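Local coordinates for protein Arf-GAP (Mus musculus, PDB 5C79) that activates GTP hydrolysis by the small GTPase Arf1 in a phosphoinositide-dependent manner, binding PtdIns(4,5)P2 through its PH domain, at residues G66-S71 with S123-S128. Sequence-based numbering, arbitrary orientation.
Sequences GILTIS and SVLTNS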
loop_
_atom_site.group_PDB
_atom_site.type_symbol
_atom_site.label_atom_id
_atom_site.label_comp_id
_atom_site.label_asym_id
_atom_site.label_seq_id
_atom_site.Cartn_x
_atom_site.Cartn_y
_atom_site.Cartn_z
ATOM N N GLY A 66 -0.123 -11.300 4.247
ATOM C CA GLY A 66 -0.543 -11.128 2.873
ATOM C C GLY A 66 -1.668 -10.145 2.653
ATOM O O GLY A 66 -2.246 -10.109 1.574
ATOM N N ILE A 67 -1.948 -9.345 3.679
ATOM C CA ILE A 67 -3.036 -8.373 3.664
ATOM C C ILE A 67 -2.527 -6.960 3.963
ATOM O O ILE A 67 -1.793 -6.762 4.916
ATOM C CB ILE A 67 -4.107 -8.736 4.709
ATOM C CG1 ILE A 67 -4.731 -10.093 4.396
ATOM C CG2 ILE A 67 -5.233 -7.704 4.764
ATOM C CD1 ILE A 67 -5.601 -10.659 5.515
ATOM N N LEU A 68 -2.986 -6.005 3.163
ATOM C CA LEU A 68 -2.762 -4.577 3.421
ATOM C C LEU A 68 -4.023 -4.080 4.129
ATOM O O LEU A 68 -5.122 -4.142 3.562
ATOM C CB LEU A 68 -2.550 -3.763 2.136
ATOM C CG LEU A 68 -2.437 -2.248 2.331
ATOM C CD1 LEU A 68 -1.268 -1.853 3.247
ATOM C CD2 LEU A 68 -2.368 -1.548 0.991
ATOM N N THR A 69 -3.842 -3.565 5.341
ATOM C CA THR A 69 -4.949 -3.015 6.125
ATOM C C THR A 69 -4.806 -1.506 6.043
ATOM O O THR A 69 -3.731 -0.961 6.376
ATOM C CB THR A 69 -4.928 -3.564 7.573
ATOM O OG1 THR A 69 -5.234 -4.970 7.538
ATOM C CG2 THR A 69 -5.970 -2.923 8.447
ATOM N N ILE A 70 -5.865 -0.835 5.567
ATOM C CA ILE A 70 -5.850 0.615 5.401
ATOM C C ILE A 70 -6.889 1.198 6.367
ATOM O O ILE A 70 -8.089 0.939 6.229
ATOM C CB ILE A 70 -6.220 1.070 3.976
ATOM C CG1 ILE A 70 -5.356 0.381 2.940
ATOM C CG2 ILE A 70 -6.049 2.566 3.850
ATOM C CD1 ILE A 70 -5.941 0.414 1.542
ATOM N N SER A 71 -6.408 1.988 7.313
ATOM C CA SER A 71 -7.282 2.568 8.328
ATOM C C SER A 71 -8.084 3.680 7.728
ATOM O O SER A 71 -7.711 4.315 6.752
ATOM C CB SER A 71 -6.498 3.037 9.549
ATOM O OG SER A 71 -5.829 1.933 10.146
ATOM N N SER A 123 8.622 -2.691 -1.789
ATOM C CA SER A 123 9.358 -3.954 -1.520
ATOM C C SER A 123 8.578 -4.883 -0.581
ATOM O O SER A 123 8.476 -6.087 -0.848
ATOM C CB SER A 123 10.742 -3.651 -0.931
ATOM O OG SER A 123 11.545 -2.979 -1.904
ATOM N N VAL A 124 8.048 -4.318 0.502
ATOM C CA VAL A 124 7.277 -5.095 1.476
ATOM C C VAL A 124 5.996 -5.631 0.843
ATOM O O VAL A 124 5.635 -6.811 1.027
ATOM C CB VAL A 124 6.960 -4.293 2.745
ATOM C CG1 VAL A 124 5.940 -5.023 3.613
ATOM C CG2 VAL A 124 8.228 -4.045 3.579
ATOM N N LEU A 125 5.295 -4.780 0.100
ATOM C CA LEU A 125 4.068 -5.228 -0.585
ATOM C C LEU A 125 4.357 -6.385 -1.545
ATOM O O LEU A 125 3.632 -7.381 -1.598
ATOM C CB LEU A 125 3.415 -4.081 -1.340
ATOM C CG LEU A 125 2.772 -3.017 -0.422
ATOM C CD1 LEU A 125 2.452 -1.764 -1.227
ATOM C CD2 LEU A 125 1.512 -3.577 0.189
ATOM N N THR A 126 5.427 -6.236 -2.312
ATOM C CA THR A 126 5.904 -7.293 -3.216
ATOM C C THR A 126 6.259 -8.608 -2.519
ATOM O O THR A 126 5.839 -9.709 -2.936
ATOM C CB THR A 126 7.125 -6.818 -4.048
ATOM O OG1 THR A 126 6.716 -5.724 -4.861
ATOM C CG2 THR A 126 7.583 -7.938 -4.994
ATOM N N ASN A 127 7.055 -8.493 -1.478
ATOM C CA ASN A 127 7.483 -9.608 -0.684
ATOM C C ASN A 127 6.303 -10.357 -0.061
ATOM O O ASN A 127 6.284 -11.602 -0.017
ATOM C CB ASN A 127 8.430 -9.134 0.411
ATOM C CG ASN A 127 9.808 -8.755 -0.120
ATOM O OD1 ASN A 127 10.166 -9.095 -1.270
ATOM N ND2 ASN A 127 10.597 -8.085 0.711
ATOM N N SER A 128 5.364 -9.584 0.455
ATOM C CA SER A 128 4.141 -10.125 1.060
ATOM C C SER A 128 3.349 -10.943 0.032
ATOM O O SER A 128 2.946 -12.083 0.273
ATOM C CB SER A 128 3.295 -9.008 1.654
ATOM O OG SER A 128 2.150 -9.576 2.255
HETATM O O HOH W 1 2.765 -10.192 4.750
#
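Ser128 and Leu125, one helical turn apart, meet Gly66 and Leu68 where the C-terminal helix of the PH domain closes one end of its bent antiparallel sheet, a worked example of a helix capping a β-barrel. The hydroxyl of Ser128 lies close against the glycine backbone, its OG 3.2 Å from Gly66 CA. That reach depends on chi1 of -178°, which sets OG opposite the backbone N and carries it out from the helix. A single water then joins the two segments: it accepts the N-H of Gly66 at 3.1 Å from N and hydrogen-bonds to Ser128 OG at 2.6 Å. Deeper in, the leucines touch more lightly, through one methyl each, with Leu68 CD2 4.5 Å from Leu125 CD2. Positive phi (74°) at Gly66 marks the turn between strands 56-64 and 67-70; Leu68 follows on the strand with its side chain directed at the helix. Val63 of strand 56-64 touches Leu68, Leu125 and Ser128 alike, while Leu101 and Phe99 of strand 98-103 pack on Leu68 and Leu125 respectively. The Leu68 side chain is about 12 Å from the bound PtdIns(4,5)P2, so the contact is not part of the lipid pocket. On the helix side, Ser128 is held by its own backbone bond, from N to Val124 O at 2.8 Å.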